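Local coordinates for protein tyrosine phosphatase PRL-1 (Leishmania major, PDB 3S4O) that dephosphorylates phosphotyrosine in proteins and may act as a virulence factor that supports survival of the parasite inside host macrophages, at residues Val52-Pro57 with Val114-Gly119; Trp74-Gly79 with Leu120-Ile125; Ala85-Trp90 with Val127-Val132. One frame throughout, in Å; residues are numbered along the deposited sequence.

Interaction 1: Val52-Pro57 with Val114-Gly119. With THJ (thiosulfate), chain C.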
loop_
_atom_site.group_PDB
_atom_site.type_symbol
_atom_site.label_atom_id
_atom_site.label_comp_id
_atom_site.label_asym_id
_atom_site.label_seq_id
_atom_site.Cartn_x
_atom_site.Cartn_y
_atom_site.Cartn_z
ATOM N N VAL A 52 2.423 5.520 -2.787
ATOM C CA VAL A 52 2.933 5.849 -1.458
ATOM C C VAL A 52 4.378 5.395 -1.355
ATOM O O VAL A 52 4.695 4.209 -1.528
ATOM C CB VAL A 52 2.087 5.186 -0.344
ATOM C CG1 VAL A 52 2.616 5.549 1.056
ATOM C CG2 VAL A 52 0.632 5.594 -0.475
ATOM N N ARG A 53 5.272 6.338 -1.115
ATOM C CA ARG A 53 6.652 5.952 -0.852
ATOM C C ARG A 53 6.967 6.143 0.614
ATOM O O ARG A 53 6.786 7.226 1.169
ATOM C CB ARG A 53 7.663 6.660 -1.753
ATOM C CG ARG A 53 7.635 8.143 -1.736
ATOM C CD ARG A 53 8.397 8.683 -2.945
ATOM N NE ARG A 53 8.651 10.111 -2.815
ATOM C CZ ARG A 53 9.566 10.789 -3.500
ATOM N NH1 ARG A 53 10.342 10.182 -4.391
ATOM N NH2 ARG A 53 9.699 12.089 -3.284
ATOM N N VAL A 54 7.428 5.062 1.231
ATOM C CA VAL A 54 7.695 5.049 2.658
ATOM C C VAL A 54 9.203 5.063 2.955
ATOM O O VAL A 54 9.591 4.897 4.104
ATOM C CB VAL A 54 6.986 3.857 3.355
ATOM C CG1 VAL A 54 5.470 4.039 3.307
ATOM C CG2 VAL A 54 7.356 2.534 2.718
ATOM N N CYS A 55 10.017 5.322 1.922
ATOM C CA CYS A 55 11.487 5.353 2.028
ATOM C C CYS A 55 11.946 6.776 1.799
ATOM O O CYS A 55 11.140 7.639 1.459
ATOM C CB CYS A 55 12.145 4.478 0.947
ATOM S SG CYS A 55 11.706 4.963 -0.771
ATOM N N GLY A 56 13.246 7.024 1.952
ATOM C CA GLY A 56 13.797 8.348 1.676
ATOM C C GLY A 56 13.849 8.552 0.162
ATOM O O GLY A 56 14.232 7.620 -0.562
ATOM N N PRO A 57 13.441 9.735 -0.333
ATOM C CA PRO A 57 13.354 9.963 -1.788
ATOM C C PRO A 57 14.598 9.484 -2.521
ATOM O O PRO A 57 15.717 9.748 -2.090
ATOM C CB PRO A 57 13.227 11.485 -1.917
ATOM C CG PRO A 57 13.200 12.026 -0.519
ATOM C CD PRO A 57 13.765 10.986 0.373
ATOM N N VAL A 114 2.520 0.923 -3.242
ATOM C CA VAL A 114 3.388 1.210 -2.115
ATOM C C VAL A 114 4.787 0.644 -2.357
ATOM O O VAL A 114 4.945 -0.532 -2.635
ATOM C CB VAL A 114 2.843 0.640 -0.781
ATOM C CG1 VAL A 114 3.616 1.217 0.391
ATOM C CG2 VAL A 114 1.363 0.936 -0.611
ATOM N N HIS A 115 5.799 1.497 -2.259
ATOM C CA HIS A 115 7.184 1.044 -2.383
ATOM C C HIS A 115 8.106 1.611 -1.318
ATOM O O HIS A 115 7.849 2.655 -0.735
ATOM C CB HIS A 115 7.749 1.319 -3.794
ATOM C CG HIS A 115 8.092 2.752 -4.060
ATOM N ND1 HIS A 115 9.234 3.343 -3.567
ATOM C CD2 HIS A 115 7.466 3.698 -4.799
ATOM C CE1 HIS A 115 9.281 4.601 -3.963
ATOM N NE2 HIS A 115 8.223 4.840 -4.719
ATOM N N CYS A 116 9.182 0.882 -1.062
ATOM C CA CYS A 116 10.299 1.413 -0.304
ATOM C C CYS A 116 11.569 1.081 -1.097
ATOM O O CYS A 116 11.866 1.750 -2.084
ATOM C CB CYS A 116 10.294 0.858 1.119
ATOM S SG CYS A 116 11.219 1.796 2.393
ATOM N N VAL A 117 12.326 0.076 -0.661
ATOM C CA VAL A 117 13.378 -0.535 -1.480
ATOM C C VAL A 117 13.101 -2.024 -1.681
ATOM O O VAL A 117 12.642 -2.423 -2.751
ATOM C CB VAL A 117 14.791 -0.344 -0.881
ATOM C CG1 VAL A 117 15.844 -0.571 -1.962
ATOM C CG2 VAL A 117 14.948 1.034 -0.263
ATOM N N ALA A 118 13.353 -2.825 -0.642
ATOM C CA ALA A 118 13.291 -4.298 -0.710
ATOM C C ALA A 118 11.864 -4.839 -0.836
ATOM O O ALA A 118 11.644 -5.893 -1.441
ATOM C CB ALA A 118 13.967 -4.912 0.519
ATOM N N GLY A 119 10.904 -4.121 -0.255
ATOM C CA GLY A 119 9.517 -4.564 -0.236
ATOM C C GLY A 119 9.322 -5.670 0.785
ATOM O O GLY A 119 8.369 -6.446 0.681
HETATM S S1 THJ C . 11.437 -2.272 2.974
HETATM O O1 THJ C . 11.493 -1.294 4.083
HETATM O O2 THJ C . 11.543 -3.642 3.531
HETATM O O3 THJ C . 12.585 -2.059 2.060
HETATM S S2 THJ C . 9.760 -2.078 2.010
#
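Val52 lies alongside Val114 where strands 48-53 and 111-115 run parallel. Its carbonyl reaches to the next residue of the partner strand: His115 N donates to Val52 O at 3.0 Å, nearly along the C=O axis, and the CA of Val114 brings a C-H to the same oxygen. Both valine side chains lie on one face of the sheet, Val52 CB 4.3 Å from Val114 CG1.

Arg53 pairs with His115 on the other face. The imidazole leans back over the neighbouring strand, with CE1 of His115 3.4 Å from Arg53 CB and Arg53 CA above the rim of its face. From there the arginine runs extended from CG to NE and leads away to Ser73 and the carbonyl of Tyr59, whose hydroxyl is hydrogen-bonded to His115 NE2.

Val54 returns the backbone pairing, its N donating to His115 O at 3.1 Å and 170°. Its CG2, placed between the backbone N and the carbonyl carbon, touches Cys116 CB at 3.7 Å.

Cys55 directs its CB at the predicted nucleophile, Cys116. These two cysteines can form a disulfide, but in the conformer described here their SG atoms are 4.5 Å apart and unbonded. Cys55 is deposited in two conformers, so distances to its side chain, Cys55 CB to Cys116 SG at 3.2 Å included, hold for this one. Cys116 begins the CX5R P-loop, in which Ala118 N donates to thiosulfate O3 at 2.9 Å and Val117 N does so weakly.

The pair occupies the middle of the five-stranded sheet, with strand 21-28 bonded next to Val114 and strand 70-73 next to Arg53. Trp90 of helix 84-103 covers Val52 and Val114, while helix 122-133 packs on Val54, Val114 and Cys116.

Interaction 2: Trp74-Gly79 with Leu120-Ile125. With THJ (thiosulfate), chain C.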
loop_
_atom_site.group_PDB
_atom_site.type_symbol
_atom_site.label_atom_id
_atom_site.label_comp_id
_atom_site.label_asym_id
_atom_site.label_seq_id
_atom_site.Cartn_x
_atom_site.Cartn_y
_atom_site.Cartn_z
ATOM N N TRP A 74 5.731 9.565 2.652
ATOM C CA TRP A 74 5.602 9.377 4.099
ATOM C C TRP A 74 6.704 8.477 4.655
ATOM O O TRP A 74 6.450 7.340 5.000
ATOM C CB TRP A 74 4.247 8.748 4.436
ATOM C CG TRP A 74 3.065 9.481 3.901
ATOM C CD1 TRP A 74 2.978 10.801 3.615
ATOM C CD2 TRP A 74 1.793 8.917 3.600
ATOM N NE1 TRP A 74 1.732 11.095 3.139
ATOM C CE2 TRP A 74 0.982 9.954 3.127
ATOM C CE3 TRP A 74 1.265 7.627 3.682
ATOM C CZ2 TRP A 74 -0.340 9.756 2.745
ATOM C CZ3 TRP A 74 -0.032 7.423 3.291
ATOM C CH2 TRP A 74 -0.826 8.483 2.819
ATOM N N PRO A 75 7.927 8.967 4.735
ATOM C CA PRO A 75 9.019 8.109 5.202
ATOM C C PRO A 75 8.896 7.689 6.663
ATOM O O PRO A 75 8.503 8.491 7.512
ATOM C CB PRO A 75 10.259 8.991 5.024
ATOM C CG PRO A 75 9.760 10.374 5.214
ATOM C CD PRO A 75 8.350 10.376 4.642
ATOM N N PHE A 76 9.230 6.436 6.937
ATOM C CA PHE A 76 9.548 6.003 8.300
ATOM C C PHE A 76 10.752 5.046 8.289
ATOM O O PHE A 76 11.179 4.582 7.227
ATOM C CB PHE A 76 8.318 5.447 9.065
ATOM C CG PHE A 76 7.622 4.263 8.412
ATOM C CD1 PHE A 76 6.769 4.420 7.323
ATOM C CD2 PHE A 76 7.766 2.998 8.955
ATOM C CE1 PHE A 76 6.113 3.315 6.770
ATOM C CE2 PHE A 76 7.117 1.912 8.418
ATOM C CZ PHE A 76 6.292 2.057 7.323
ATOM N N ASP A 77 11.316 4.790 9.469
ATOM C CA ASP A 77 12.628 4.130 9.590
ATOM C C ASP A 77 12.602 2.657 9.196
ATOM O O ASP A 77 11.636 1.950 9.477
ATOM C CB ASP A 77 13.160 4.203 11.020
ATOM C CG ASP A 77 13.178 5.613 11.589
ATOM O OD1 ASP A 77 13.194 6.592 10.802
ATOM O OD2 ASP A 77 13.190 5.726 12.844
ATOM N N ASP A 78 13.682 2.187 8.577
ATOM C CA ASP A 78 13.779 0.775 8.231
ATOM C C ASP A 78 13.688 -0.087 9.479
ATOM O O ASP A 78 14.214 0.256 10.537
ATOM C CB ASP A 78 15.061 0.430 7.475
ATOM C CG ASP A 78 14.951 -0.903 6.715
ATOM O OD1 ASP A 78 13.824 -1.386 6.445
ATOM O OD2 ASP A 78 16.002 -1.472 6.374
ATOM N N GLY A 79 12.970 -1.188 9.334
ATOM C CA GLY A 79 12.760 -2.143 10.399
ATOM C C GLY A 79 11.714 -1.700 11.399
ATOM O O GLY A 79 11.402 -2.438 12.327
ATOM N N LEU A 120 10.223 -5.732 1.770
ATOM C CA LEU A 120 10.216 -6.776 2.797
ATOM C C LEU A 120 9.738 -6.318 4.179
ATOM O O LEU A 120 9.536 -7.130 5.078
ATOM C CB LEU A 120 11.611 -7.385 2.924
ATOM C CG LEU A 120 12.003 -8.266 1.737
ATOM C CD1 LEU A 120 13.475 -8.669 1.837
ATOM C CD2 LEU A 120 11.097 -9.494 1.631
ATOM N N GLY A 121 9.549 -5.025 4.363
ATOM C CA GLY A 121 9.290 -4.510 5.700
ATOM C C GLY A 121 8.230 -3.441 5.712
ATOM O O GLY A 121 7.071 -3.709 6.023
ATOM N N ARG A 122 8.636 -2.239 5.325
ATOM C CA ARG A 122 7.833 -1.044 5.531
ATOM C C ARG A 122 6.604 -1.012 4.621
ATOM O O ARG A 122 5.490 -0.723 5.070
ATOM C CB ARG A 122 8.705 0.182 5.291
ATOM C CG ARG A 122 9.713 0.406 6.354
ATOM C CD ARG A 122 10.583 1.604 6.002
ATOM N NE ARG A 122 11.727 1.158 5.225
ATOM C CZ ARG A 122 12.801 1.888 4.958
ATOM N NH1 ARG A 122 12.901 3.142 5.377
ATOM N NH2 ARG A 122 13.780 1.354 4.245
ATOM N N ALA A 123 6.821 -1.310 3.348
ATOM C CA ALA A 123 5.726 -1.388 2.385
ATOM C C ALA A 123 4.664 -2.418 2.785
ATOM O O ALA A 123 3.499 -2.058 2.900
ATOM C CB ALA A 123 6.238 -1.651 0.963
ATOM N N PRO A 124 5.055 -3.672 3.027
ATOM C CA PRO A 124 4.089 -4.702 3.394
ATOM C C PRO A 124 3.333 -4.445 4.681
ATOM O O PRO A 124 2.188 -4.892 4.809
ATOM C CB PRO A 124 4.950 -5.959 3.585
ATOM C CG PRO A 124 6.127 -5.741 2.804
ATOM C CD PRO A 124 6.381 -4.260 2.769
ATOM N N ILE A 125 3.946 -3.775 5.653
ATOM C CA ILE A 125 3.243 -3.619 6.913
ATOM C C ILE A 125 2.091 -2.635 6.798
ATOM O O ILE A 125 1.106 -2.796 7.489
ATOM C CB ILE A 125 4.149 -3.338 8.126
ATOM C CG1 ILE A 125 3.485 -4.002 9.350
ATOM C CG2 ILE A 125 4.397 -1.846 8.313
ATOM C CD1 ILE A 125 4.134 -3.734 10.637
HETATM S S1 THJ C . 11.437 -2.272 2.974
HETATM O O1 THJ C . 11.493 -1.294 4.083
HETATM O O2 THJ C . 11.543 -3.642 3.531
HETATM O O3 THJ C . 12.585 -2.059 2.060
HETATM S S2 THJ C . 9.760 -2.078 2.010
#
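Phe76 to Asp78 pass Arg122 as an extended loop, and no backbone pairing joins this loop to 120-125: the nearest CA atoms, those of Asp78 and Arg122, are 6.8 Å apart. On the other side Gly121 is the N-cap of a helix whose first turn is closed by Ile125 N donating to Gly121 O.

The side chain of Arg122 bridges the gap. NH1 of Arg122 donates to Phe76 O at 2.9 Å and 162°, the oxygen lying close to the guanidinium plane and the N-H approaching in the plane of the carbonyl. The alkyl part of the arginine slides past the phenyl ring in the opposite direction, with Arg122 CG 3.6 Å from Phe76 CE2 and CD above the rim of one ring face. The chain bends at chi3 (-89°), which puts NE beside the ligand. The guanidinium plane is turned 83° from the phenyl ring.

Asp78 CA sits 3.5 Å above the centre of the guanidinium. Asp78 OD1 lies 3.5 Å from Arg122 NH2 but well out of that plane, a salt bridge of charges alone. The same OD1 is 3.3 Å from thiosulfate O1, consistent with the probable proton donor lying next to the anion, which occupies the site expected for the substrate phosphate.

Arg122 NE donates to thiosulfate O1 at 2.7 Å, although its place is less sure because the model is crowded there. Arg122 N adds a weak bond to O1 and Leu120 N a weak one to O2; the helix start facing the anion would probably help to stabilise it.

The loop, counterpart of the WPD loop of tyrosine phosphatases, follows strand 70-73 and leads to helix 84-103, whose Val86 touches Phe76. Helix 122-133 is backed at Ile125 by Gln158 and Trp161 of helix 156-164.

Interaction 3: Ala85-Trp90 with Val127-Val132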
loop_
_atom_site.group_PDB
_atom_site.type_symbol
_atom_site.label_atom_id
_atom_site.label_comp_id
_atom_site.label_asym_id
_atom_site.label_seq_id
_atom_site.Cartn_x
_atom_site.Cartn_y
_atom_site.Cartn_z
ATOM N N ALA A 85 1.904 9.271 12.845
ATOM C CA ALA A 85 1.618 10.221 11.742
ATOM C C ALA A 85 1.381 9.504 10.397
ATOM O O ALA A 85 0.425 9.792 9.685
ATOM C CB ALA A 85 2.747 11.249 11.617
ATOM N N VAL A 86 2.243 8.551 10.063
ATOM C CA VAL A 86 2.091 7.785 8.809
ATOM C C VAL A 86 0.807 6.973 8.818
ATOM O O VAL A 86 0.095 6.907 7.814
ATOM C CB VAL A 86 3.258 6.814 8.558
ATOM C CG1 VAL A 86 2.945 5.871 7.386
ATOM C CG2 VAL A 86 4.537 7.597 8.312
ATOM N N LEU A 87 0.536 6.348 9.958
ATOM C CA LEU A 87 -0.631 5.491 10.110
ATOM C C LEU A 87 -1.914 6.283 9.921
ATOM O O LEU A 87 -2.821 5.852 9.204
ATOM C CB LEU A 87 -0.632 4.864 11.509
ATOM C CG LEU A 87 -1.904 4.103 11.897
ATOM C CD1 LEU A 87 -2.063 2.902 11.001
ATOM C CD2 LEU A 87 -1.894 3.690 13.366
ATOM N N ASP A 88 -1.993 7.425 10.593
ATOM C CA ASP A 88 -3.169 8.293 10.491
ATOM C C ASP A 88 -3.352 8.817 9.068
ATOM O O ASP A 88 -4.471 8.916 8.588
ATOM C CB ASP A 88 -3.100 9.438 11.507
ATOM C CG ASP A 88 -3.338 8.959 12.944
ATOM O OD1 ASP A 88 -3.893 7.843 13.130
ATOM O OD2 ASP A 88 -2.966 9.690 13.897
ATOM N N SER A 89 -2.246 9.123 8.395
ATOM C CA SER A 89 -2.305 9.618 7.012
ATOM C C SER A 89 -2.794 8.525 6.062
ATOM O O SER A 89 -3.515 8.795 5.121
ATOM C CB SER A 89 -0.932 10.129 6.564
ATOM O OG SER A 89 -0.666 11.439 7.065
ATOM N N TRP A 90 -2.370 7.296 6.342
ATOM C CA TRP A 90 -2.718 6.104 5.566
ATOM C C TRP A 90 -4.185 5.807 5.702
ATOM O O TRP A 90 -4.878 5.635 4.700
ATOM C CB TRP A 90 -1.879 4.918 6.059
ATOM C CG TRP A 90 -2.033 3.554 5.399
ATOM C CD1 TRP A 90 -2.203 2.367 6.048
ATOM C CD2 TRP A 90 -1.910 3.221 4.004
ATOM N NE1 TRP A 90 -2.245 1.332 5.148
ATOM C CE2 TRP A 90 -2.069 1.832 3.886
ATOM C CE3 TRP A 90 -1.696 3.964 2.847
ATOM C CZ2 TRP A 90 -2.015 1.172 2.659
ATOM C CZ3 TRP A 90 -1.660 3.301 1.621
ATOM C CH2 TRP A 90 -1.809 1.924 1.543
ATOM N N VAL A 127 0.245 -2.442 4.094
ATOM C CA VAL A 127 -0.766 -3.258 3.426
ATOM C C VAL A 127 -1.419 -4.184 4.438
ATOM O O VAL A 127 -2.642 -4.300 4.482
ATOM C CB VAL A 127 -0.169 -4.042 2.258
ATOM C CG1 VAL A 127 -1.157 -5.061 1.730
ATOM C CG2 VAL A 127 0.248 -3.073 1.169
ATOM N N ALA A 128 -0.598 -4.805 5.277
ATOM C CA ALA A 128 -1.083 -5.687 6.330
ATOM C C ALA A 128 -2.100 -4.948 7.188
ATOM O O ALA A 128 -3.164 -5.460 7.505
ATOM C CB ALA A 128 0.074 -6.173 7.181
ATOM N N LEU A 129 -1.762 -3.722 7.550
ATOM C CA LEU A 129 -2.625 -2.916 8.391
ATOM C C LEU A 129 -3.963 -2.617 7.730
ATOM O O LEU A 129 -4.987 -2.594 8.411
ATOM C CB LEU A 129 -1.952 -1.596 8.711
ATOM C CG LEU A 129 -2.860 -0.632 9.492
ATOM C CD1 LEU A 129 -2.805 -0.906 10.982
ATOM C CD2 LEU A 129 -2.529 0.794 9.171
ATOM N N ALA A 130 -3.936 -2.332 6.427
ATOM C CA ALA A 130 -5.167 -2.080 5.665
ATOM C C ALA A 130 -6.069 -3.310 5.703
ATOM O O ALA A 130 -7.286 -3.188 5.862
ATOM C CB ALA A 130 -4.860 -1.692 4.222
ATOM N N LEU A 131 -5.464 -4.491 5.576
ATOM C CA LEU A 131 -6.204 -5.756 5.630
ATOM C C LEU A 131 -6.877 -5.940 6.988
ATOM O O LEU A 131 -8.001 -6.434 7.072
ATOM C CB LEU A 131 -5.294 -6.967 5.361
ATOM C CG LEU A 131 -4.761 -7.186 3.940
ATOM C CD1 LEU A 131 -3.747 -8.321 3.940
ATOM C CD2 LEU A 131 -5.870 -7.510 2.977
ATOM N N VAL A 132 -6.184 -5.551 8.048
ATOM C CA VAL A 132 -6.729 -5.658 9.392
ATOM C C VAL A 132 -7.845 -4.634 9.605
ATOM O O VAL A 132 -8.925 -4.979 10.086
ATOM C CB VAL A 132 -5.664 -5.458 10.473
ATOM C CG1 VAL A 132 -6.319 -5.338 11.846
ATOM C CG2 VAL A 132 -4.671 -6.616 10.456
#
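Trp90 turns the edge of its indole to Leu129: CD2 of Leu129 lies in the ring plane, 3.5 Å from Trp90 CD1. The edge-on approach suits a wide separation, since the axes of 85-90 and 127-132 come no nearer than 11.4 Å and cross at -54°. Even the nearest CA atoms, those of Trp90 and Ala130, are 8.5 Å apart, and large side chains fill the interval.

The indole carries much of the span. CB of Trp90 points toward the partner helix, and with CG anti to the backbone N (chi1 -179°) the indole is carried on across the gap. Trp90 and Leu129 slide past each other in opposite directions, which brings the five-membered ring beside the leucine branch. Trp90 NE1 lies 4.1 Å from Ala130 CB. The approach to the backbone of the second helix is made by Trp90 CZ2, which reaches to within 4.5 Å of Val127 N. The indole N-H itself is taken up by the carbonyl oxygen of Leu126, just ahead of 127-132, so a polar bond joins the two helices within an otherwise apolar contact.

Leu87 stands one turn before Trp90 and crosses Leu129 at about a right angle. The leucines face each other with their methyl branches, but the modelled separation of Leu87 CD1 and Leu129 CD2 is impossibly short, so the detail of their placement is doubtful.

Helices 84-103 and 122-133 meet here in the buried core. The indole of Trp90 lies against the central sheet and also touches Trp74, while Val127 and Ala130 rest on Phe25 of strand 21-28. Trp161 of helix 156-164 packs on Leu129, and Tyr165 touches both leucines.

How the interactions relate
The three contacts alternate along the chain: 52-57, 74-79 and 85-90 come first, and their partners 114-119, 120-125 and 127-132 follow in the same order. Interactions 1 and 2 have centres about 7 Å apart and share the thiosulfate. The P-loop, joining strand 111-115 to helix 122-133, spans both: interaction 1 holds the predicted nucleophile and interaction 2 the arginine, with the probable acid on the facing loop. Backbone bonds from Arg53 to Trp74 and from Val54 to Phe76 also tie them. Interaction 3, about 14 Å from interaction 1 and 11 Å from interaction 2, lies farther along helix 122-133, where it packs on helix 84-103 away from the ligand.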